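Local coordinates for CHAD domain protein (Streptomyces chartreusis, PDB 6RN5) that binds polyphosphate and metal ions, being a phosin of the CHAD family in which one fold carries both binding functions, at the interface of chains A and B. Numbering follows the deposited sequence. Chains: chain A/B, CHAD domain protein.

Contact 1: the interface of chains A and B. Residues chain A 260, 328, 331, 341-342, 344-345, 348; chain B 338, 342.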
# COMPACT_ATOMS: atom_id res chain seq x y z
N LEU A 260 2.93 -4.66 8.54
CA LEU A 260 2.54 -3.27 8.54
C LEU A 260 1.92 -2.82 9.87
O LEU A 260 1.95 -1.65 10.21
CB LEU A 260 1.59 -3.02 7.38
CG LEU A 260 2.22 -3.43 6.05
CD1 LEU A 260 1.21 -3.31 4.92
CD2 LEU A 260 3.44 -2.57 5.75
N ALA A 328 6.29 5.12 12.92
CA ALA A 328 5.81 4.18 13.92
C ALA A 328 6.07 4.73 15.33
O ALA A 328 5.18 4.78 16.18
CB ALA A 328 6.42 2.77 13.74
N ALA A 331 3.87 7.50 16.43
CA ALA A 331 2.55 7.01 16.80
C ALA A 331 2.46 6.53 18.25
O ALA A 331 1.36 6.41 18.77
CB ALA A 331 2.16 5.86 15.86
N ALA A 341 -2.67 9.33 14.97
CA ALA A 341 -2.10 7.99 14.90
C ALA A 341 -2.53 7.27 13.62
O ALA A 341 -1.79 6.46 13.05
CB ALA A 341 -2.53 7.22 16.12
N TYR A 342 -3.73 7.56 13.16
CA TYR A 342 -4.24 6.90 11.97
C TYR A 342 -3.45 7.35 10.79
O TYR A 342 -3.05 6.54 9.99
CB TYR A 342 -5.72 7.25 11.84
CG TYR A 342 -6.48 6.83 10.58
CD1 TYR A 342 -6.36 7.56 9.37
CD2 TYR A 342 -7.37 5.77 10.63
CE1 TYR A 342 -7.10 7.20 8.26
CE2 TYR A 342 -8.13 5.41 9.52
CZ TYR A 342 -7.99 6.13 8.35
OH TYR A 342 -8.72 5.74 7.28
N LEU A 344 -0.38 8.37 10.83
CA LEU A 344 0.93 7.83 10.97
C LEU A 344 0.97 6.38 10.58
O LEU A 344 1.96 5.93 10.05
CB LEU A 344 1.41 8.00 12.42
CG LEU A 344 1.64 9.44 12.86
CD1 LEU A 344 1.88 9.45 14.37
CD2 LEU A 344 2.85 9.99 12.14
N GLY A 345 -0.10 5.63 10.86
CA GLY A 345 -0.23 4.25 10.34
C GLY A 345 -0.12 4.12 8.82
O GLY A 345 0.54 3.22 8.30
N HIS A 348 3.60 5.04 7.78
CA HIS A 348 4.47 3.89 7.98
C HIS A 348 4.29 2.87 6.88
O HIS A 348 5.28 2.35 6.37
CB HIS A 348 4.21 3.25 9.35
CG HIS A 348 4.91 1.93 9.54
ND1 HIS A 348 4.31 0.73 9.21
CD2 HIS A 348 6.15 1.63 10.01
CE1 HIS A 348 5.16 -0.26 9.49
NE2 HIS A 348 6.28 0.27 9.96
N PRO B 338 -4.65 5.24 20.44
CA PRO B 338 -3.89 5.56 19.23
C PRO B 338 -3.46 4.31 18.44
O PRO B 338 -3.51 4.32 17.23
CB PRO B 338 -2.66 6.30 19.77
CG PRO B 338 -3.22 7.00 20.98
CD PRO B 338 -4.12 5.97 21.61
N TYR B 342 -4.30 3.52 14.61
CA TYR B 342 -3.17 3.33 13.70
C TYR B 342 -3.40 2.10 12.90
O TYR B 342 -3.22 2.11 11.71
CB TYR B 342 -1.90 3.26 14.53
CG TYR B 342 -0.58 2.91 13.84
CD1 TYR B 342 -0.25 1.57 13.53
CD2 TYR B 342 0.37 3.90 13.61
CE1 TYR B 342 0.97 1.26 12.96
CE2 TYR B 342 1.60 3.60 13.06
CZ TYR B 342 1.90 2.28 12.75
OH TYR B 342 3.10 2.02 12.18
O HOH W 1 3.73 -0.54 12.54
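B:Tyr342 lays its ring over A:Gly345 at the two-fold interface of this CHAD-family protein, where helix 338-366 meets its copy and a loop closes the edge, in a crystal dimer that may not be the biological one. CA of A:Gly345 sits 3.5 Å from the B:Tyr342 ring centroid, a CH-pi contact displaced toward the CD2/CE2 side, with CE2 3.3 Å from that CA. From the opposite side of the ring plane, beyond the rim, the methyl CB of A:Ala331 closes on CD2 of B:Tyr342 at 3.5 Å. That half of the ring is held tightly between two helices. CG of B:Tyr342 stands anti to its backbone N (chi1 173°), which sends the ring along the partner helix until the phenol OH lies above one imidazole face of A:His348, 3.2 Å from the imidazole CG and toward the rim. A:His348 is a copper ligand, yet no direct hydrogen bond joins it to the phenol. The CD1/CE1 side is looser: CE1 lies 4.1 Å from the backbone O of A:Leu260, and nothing in chain A comes closer to that side. Water takes over there, water 1 lying 2.7 Å from OH of B:Tyr342 and 3.1 Å from O of A:Leu260. An alanine in place of B:Tyr342 would probably leave A:Gly345 and A:Ala331 facing a gap and the water without its phenol partner. Nearer the helix start, CB of A:Ala341 packs on CB of B:Pro338 at 3.8 Å.

Contact 2: the interface of chains A and B. Residues chain A 116, 119-120, 172, 342-343, 346; chain B 259-261, 345.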
# COMPACT_ATOMS: atom_id res chain seq x y z
N LEU A 116 3.18 12.63 3.28
CA LEU A 116 1.86 13.01 3.82
C LEU A 116 1.00 13.90 2.90
O LEU A 116 -0.25 13.80 2.88
CB LEU A 116 2.03 13.77 5.15
CG LEU A 116 2.34 12.97 6.43
CD1 LEU A 116 2.71 13.97 7.51
CD2 LEU A 116 1.18 12.09 6.88
N LEU A 119 -0.11 11.52 0.24
CA LEU A 119 -1.13 10.62 0.75
C LEU A 119 -2.46 11.32 1.11
O LEU A 119 -3.49 10.65 1.33
CB LEU A 119 -0.61 9.90 1.99
CG LEU A 119 0.55 8.97 1.74
CD1 LEU A 119 1.29 8.67 3.04
CD2 LEU A 119 0.04 7.71 1.06
N SER A 120 -2.45 12.64 1.21
CA SER A 120 -3.70 13.37 1.38
C SER A 120 -4.39 13.47 0.01
O SER A 120 -5.57 13.13 -0.11
CB SER A 120 -3.45 14.72 2.03
OG SER A 120 -3.01 14.51 3.36
N ALA A 172 -3.58 14.26 9.06
CA ALA A 172 -2.38 14.48 8.33
C ALA A 172 -1.63 15.71 8.81
O ALA A 172 -0.40 15.70 8.86
CB ALA A 172 -2.70 14.66 6.86
N TYR A 342 -3.73 7.56 13.16
CA TYR A 342 -4.24 6.90 11.97
C TYR A 342 -3.45 7.35 10.79
O TYR A 342 -3.05 6.54 9.99
CB TYR A 342 -5.72 7.25 11.84
CG TYR A 342 -6.48 6.83 10.58
CD1 TYR A 342 -6.36 7.56 9.37
CD2 TYR A 342 -7.37 5.77 10.63
CE1 TYR A 342 -7.10 7.20 8.26
CE2 TYR A 342 -8.13 5.41 9.52
CZ TYR A 342 -7.99 6.13 8.35
OH TYR A 342 -8.72 5.74 7.28
N ALA A 343 -3.16 8.65 10.70
CA ALA A 343 -2.34 9.13 9.63
C ALA A 343 -0.95 8.51 9.64
O ALA A 343 -0.39 8.22 8.59
CB ALA A 343 -2.21 10.65 9.70
N VAL A 346 -0.78 5.05 8.12
CA VAL A 346 -0.76 5.09 6.68
C VAL A 346 0.64 5.40 6.18
O VAL A 346 1.16 4.78 5.24
CB VAL A 346 -1.73 6.19 6.16
CG1 VAL A 346 -1.68 6.30 4.66
CG2 VAL A 346 -3.17 5.87 6.54
N ALA B 259 -5.94 9.26 -2.01
CA ALA B 259 -6.66 9.79 -0.81
C ALA B 259 -6.79 8.77 0.33
O ALA B 259 -7.89 8.35 0.76
CB ALA B 259 -8.00 10.37 -1.18
N LEU B 260 -5.64 8.40 0.85
CA LEU B 260 -5.56 7.44 1.93
C LEU B 260 -5.73 8.08 3.31
O LEU B 260 -6.13 7.42 4.26
CB LEU B 260 -4.25 6.69 1.82
CG LEU B 260 -4.10 6.02 0.46
CD1 LEU B 260 -2.72 5.40 0.31
CD2 LEU B 260 -5.17 4.97 0.25
N ILE B 261 -5.47 9.36 3.43
CA ILE B 261 -5.79 10.04 4.66
C ILE B 261 -6.76 11.12 4.27
O ILE B 261 -6.43 11.99 3.47
CB ILE B 261 -4.54 10.67 5.31
CG1 ILE B 261 -3.39 9.67 5.41
CG2 ILE B 261 -4.90 11.13 6.71
CD1 ILE B 261 -2.06 10.32 5.78
N GLY B 345 -6.01 2.80 10.28
CA GLY B 345 -5.40 3.52 9.14
C GLY B 345 -4.76 2.62 8.08
O GLY B 345 -4.93 2.83 6.88
O HOH W 2 -8.96 7.76 5.57
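B:Ile261 pushes its side chain between three helices of chain A, meeting A:Leu116 and A:Leu119 of helix 82-120, A:Ala172 of helix 170-198, and A:Ala343 and A:Val346 of helix 338-366. CG1 of B:Ile261 is anti to its carbonyl carbon (chi1 -50°), and the two branches part from CB. The longer one carries CD1 inward to CD2 of A:Leu116, 3.8 Å away, with the two side chains at a slant to one another. The short branch, CG2, turns to CB of A:Ala343 and the A:Ala172 backbone. A:Val346 runs past B:Ile261 in the opposite direction, its CG1 3.9 Å from CG1 of the isoleucine, while the same methyl reaches CB of B:Leu260 at 3.8 Å. The other methyl of A:Val346, CG2, is anti to the carbonyl carbon and lies 3.5 Å from the backbone O of B:Gly345. B:Leu260 points elsewhere: its CD1 crosses the side chain of A:Leu119 and touches CD2 at 3.7 Å.

The backbone fixes this loop against the last turn of helix 82-120. The N-H of B:Ile261 donates to O of A:Leu119 over 3.2 Å, with 159° at the hydrogen and the donor tilted 31° from the carbonyl plane; the N of B:Leu260 adds a weak bond to the same oxygen. Just beyond, the A:Ser120 hydroxyl OG bonds back to O of A:Leu116 at 2.9 Å, tying off its own helix end. The site thus docks the loop that runs directly into the copper ligand B:His262 onto the partner's helices, and may steady the metal site within the dimer seen in the crystal.

Contact 1 and contact 2 lie about 10 Å apart, measured between the centres of their C-alpha atoms, and share A:Tyr342 and helix 338-366. The interface is two-fold symmetric, so the tyrosine that chain B supplies in contact 1 returns in contact 2 as its chain A copy on the glycine of chain B. The loop at residue 260 likewise appears from either chain. Each subunit thus gives and receives the same groups, and the C-terminal helices pair near the axis with the loops outside them. Copper ligands of both subunits lie close by, so pairing and metal binding may be coupled, if this dimer forms in solution.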